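Local coordinates for protein probable endonuclease 4 (Thermotoga maritima, PDB 4HNO) that probably repairs DNA as a metal-dependent endonuclease, cleaving phosphodiester bonds at apurinic or apyrimidinic sites to leave a 3'-hydroxyl and a 5'-terminal sugar phosphate, at residues 75-80 / 92-97. Sequence-based numbering, arbitrary orientation. Where two conformers were deposited one is given.
Sequences YLINLA and ELLKKE
Ile77 extends its CG1-CD1 arm from loop segment 75-80 against one side of helix 84-104, where Leu93, Leu94 and Glu97 receive it. With CG1 anti to the carbonyl carbon (chi1 -71°) and CD1 roughly anti to CA (chi2 163°), the arm runs out extended and its methyl reaches the helix surface. The side chain crosses that of Leu93 obliquely: CG1 of Ile77 lies 3.9 Å from Leu93 CD2, and CD1 of Ile77 is equally close to Leu93 CG. The same CD1 lies 3.9 Å from the backbone N of Leu94, with Leu94 CB slightly farther. The CD1 end of Ile77 meets the carboxylate of Glu97 tip to tip, Ile77 CD1 to Glu97 OE2 measuring 3.3 Å, a close van der Waals contact of a methyl with a buried carboxylate. Glu97 OE2 is hydrogen-bonded to Ser73 OG, while OE1 is hydrogen-bonded to His37 NE2 and Gly74 N, which fixes the carboxylate beside the methyl. Farther along the loop, Leu79 crosses Leu94 at about a right angle, with Leu79 CD1 3.8 Å from Leu94 CD2. Leu94 also packs on strand 108-115 and helix 121-136. With no hydrogen bond between the two segments, apolar contacts and the methyl-carboxylate contact seat the loop following strand 69-72 on helix 84-104, a beta-alpha connection of the TIM barrel, close to zinc ligand His72 at the end of that strand.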
loop_
_atom_site.group_PDB
_atom_site.type_symbol
_atom_site.label_atom_id
_atom_site.label_comp_id
_atom_site.label_asym_id
_atom_site.label_seq_id
_atom_site.Cartn_x
_atom_site.Cartn_y
_atom_site.Cartn_z
ATOM N N TYR A 75 -6.975 -2.984 9.645
ATOM C CA TYR A 75 -8.036 -1.985 9.557
ATOM C C TYR A 75 -8.330 -1.187 10.839
ATOM O O TYR A 75 -8.873 -0.087 10.780
ATOM C CB TYR A 75 -9.312 -2.658 8.990
ATOM C CG TYR A 75 -10.142 -3.591 9.875
ATOM C CD1 TYR A 75 -11.448 -3.251 10.210
ATOM C CD2 TYR A 75 -9.668 -4.839 10.310
ATOM C CE1 TYR A 75 -12.247 -4.084 10.976
ATOM C CE2 TYR A 75 -10.472 -5.685 11.089
ATOM C CZ TYR A 75 -11.755 -5.296 11.416
ATOM O OH TYR A 75 -12.556 -6.124 12.175
ATOM N N LEU A 76 -7.948 -1.740 11.980
ATOM C CA LEU A 76 -8.231 -1.155 13.314
ATOM C C LEU A 76 -7.235 -0.093 13.752
ATOM O O LEU A 76 -7.559 0.780 14.543
ATOM C CB LEU A 76 -8.191 -2.254 14.400
ATOM C CG LEU A 76 -9.083 -3.475 14.294
ATOM C CD1 LEU A 76 -9.121 -4.156 15.651
ATOM C CD2 LEU A 76 -10.449 -3.076 13.817
ATOM N N ILE A 77 -5.991 -0.239 13.330
ATOM C CA ILE A 77 -4.941 0.625 13.830
ATOM C C ILE A 77 -5.183 2.060 13.371
ATOM O O ILE A 77 -5.444 2.313 12.196
ATOM C CB ILE A 77 -3.600 0.091 13.348
ATOM C CG1 ILE A 77 -3.265 -1.211 14.095
ATOM C CG2 ILE A 77 -2.486 1.134 13.474
ATOM C CD1 ILE A 77 -2.185 -2.016 13.422
ATOM N N ASN A 78 -5.124 2.985 14.313
ATOM C CA ASN A 78 -5.342 4.391 14.013
ATOM C C ASN A 78 -4.473 5.238 14.922
ATOM O O ASN A 78 -4.875 5.634 16.014
ATOM C CB ASN A 78 -6.805 4.764 14.173
ATOM C CG ASN A 78 -7.044 6.206 13.834
ATOM O OD1 ASN A 78 -6.145 6.899 13.352
ATOM N ND2 ASN A 78 -8.246 6.699 14.113
ATOM N N LEU A 79 -3.268 5.509 14.436
ATOM C CA LEU A 79 -2.295 6.296 15.186
ATOM C C LEU A 79 -2.655 7.778 15.293
ATOM O O LEU A 79 -1.985 8.504 16.013
ATOM C CB LEU A 79 -0.909 6.185 14.558
ATOM C CG LEU A 79 -0.268 4.799 14.537
ATOM C CD1 LEU A 79 1.087 4.906 13.822
ATOM C CD2 LEU A 79 -0.111 4.218 15.924
ATOM N N ALA A 80 -3.700 8.219 14.584
ATOM C CA ALA A 80 -4.185 9.585 14.744
ATOM C C ALA A 80 -5.345 9.682 15.719
ATOM O O ALA A 80 -5.833 10.779 15.968
ATOM C CB ALA A 80 -4.595 10.189 13.413
ATOM N N GLU A 92 0.658 -0.760 20.017
ATOM C CA GLU A 92 1.102 -2.095 20.376
ATOM C C GLU A 92 0.812 -3.104 19.278
ATOM O O GLU A 92 1.617 -3.996 19.028
ATOM C CB GLU A 92 0.518 -2.536 21.715
ATOM C CG GLU A 92 1.028 -1.699 22.884
ATOM C CD GLU A 92 2.542 -1.684 23.012
ATOM O OE1 GLU A 92 3.160 -2.767 22.911
ATOM O OE2 GLU A 92 3.120 -0.574 23.162
ATOM N N LEU A 93 -0.330 -2.982 18.613
ATOM C CA LEU A 93 -0.626 -3.910 17.537
ATOM C C LEU A 93 0.291 -3.654 16.339
ATOM O O LEU A 93 0.719 -4.593 15.682
ATOM C CB LEU A 93 -2.103 -3.862 17.136
ATOM C CG LEU A 93 -2.514 -4.880 16.071
ATOM C CD1 LEU A 93 -2.201 -6.298 16.469
ATOM C CD2 LEU A 93 -3.988 -4.706 15.754
ATOM N N LEU A 94 0.617 -2.390 16.071
ATOM C CA LEU A 94 1.538 -2.108 14.972
ATOM C C LEU A 94 2.928 -2.678 15.261
ATOM O O LEU A 94 3.566 -3.204 14.350
ATOM C CB LEU A 94 1.568 -0.610 14.704
ATOM C CG LEU A 94 2.271 -0.189 13.422
ATOM C CD1 LEU A 94 1.689 -0.820 12.201
ATOM C CD2 LEU A 94 2.214 1.331 13.285
ATOM N N LYS A 95 3.388 -2.609 16.510
ATOM C CA LYS A 95 4.646 -3.261 16.860
ATOM C C LYS A 95 4.573 -4.756 16.560
ATOM O O LYS A 95 5.514 -5.334 16.019
ATOM C CB LYS A 95 5.002 -3.074 18.335
ATOM C CG LYS A 95 5.437 -1.701 18.784
ATOM C CD LYS A 95 5.587 -1.610 20.310
ATOM C CE LYS A 95 5.893 -0.223 20.777
ATOM N NZ LYS A 95 5.839 -0.152 22.255
ATOM N N LYS A 96 3.468 -5.393 16.949
ATOM C CA LYS A 96 3.287 -6.807 16.648
ATOM C C LYS A 96 3.287 -7.066 15.135
ATOM O O LYS A 96 3.902 -8.014 14.676
ATOM C CB LYS A 96 2.005 -7.318 17.313
ATOM C CG LYS A 96 1.536 -8.682 16.843
ATOM C CD LYS A 96 2.518 -9.839 16.939
ATOM C CE LYS A 96 2.989 -10.164 18.334
ATOM N NZ LYS A 96 1.853 -10.531 19.215
ATOM N N GLU A 97 2.620 -6.205 14.362
ATOM C CA GLU A 97 2.647 -6.398 12.914
ATOM C C GLU A 97 4.060 -6.280 12.357
ATOM O O GLU A 97 4.419 -7.039 11.458
ATOM C CB GLU A 97 1.715 -5.396 12.240
ATOM C CG GLU A 97 0.256 -5.651 12.520
ATOM C CD GLU A 97 -0.652 -4.655 11.756
ATOM O OE1 GLU A 97 -1.840 -4.952 11.582
ATOM O OE2 GLU A 97 -0.128 -3.581 11.363
#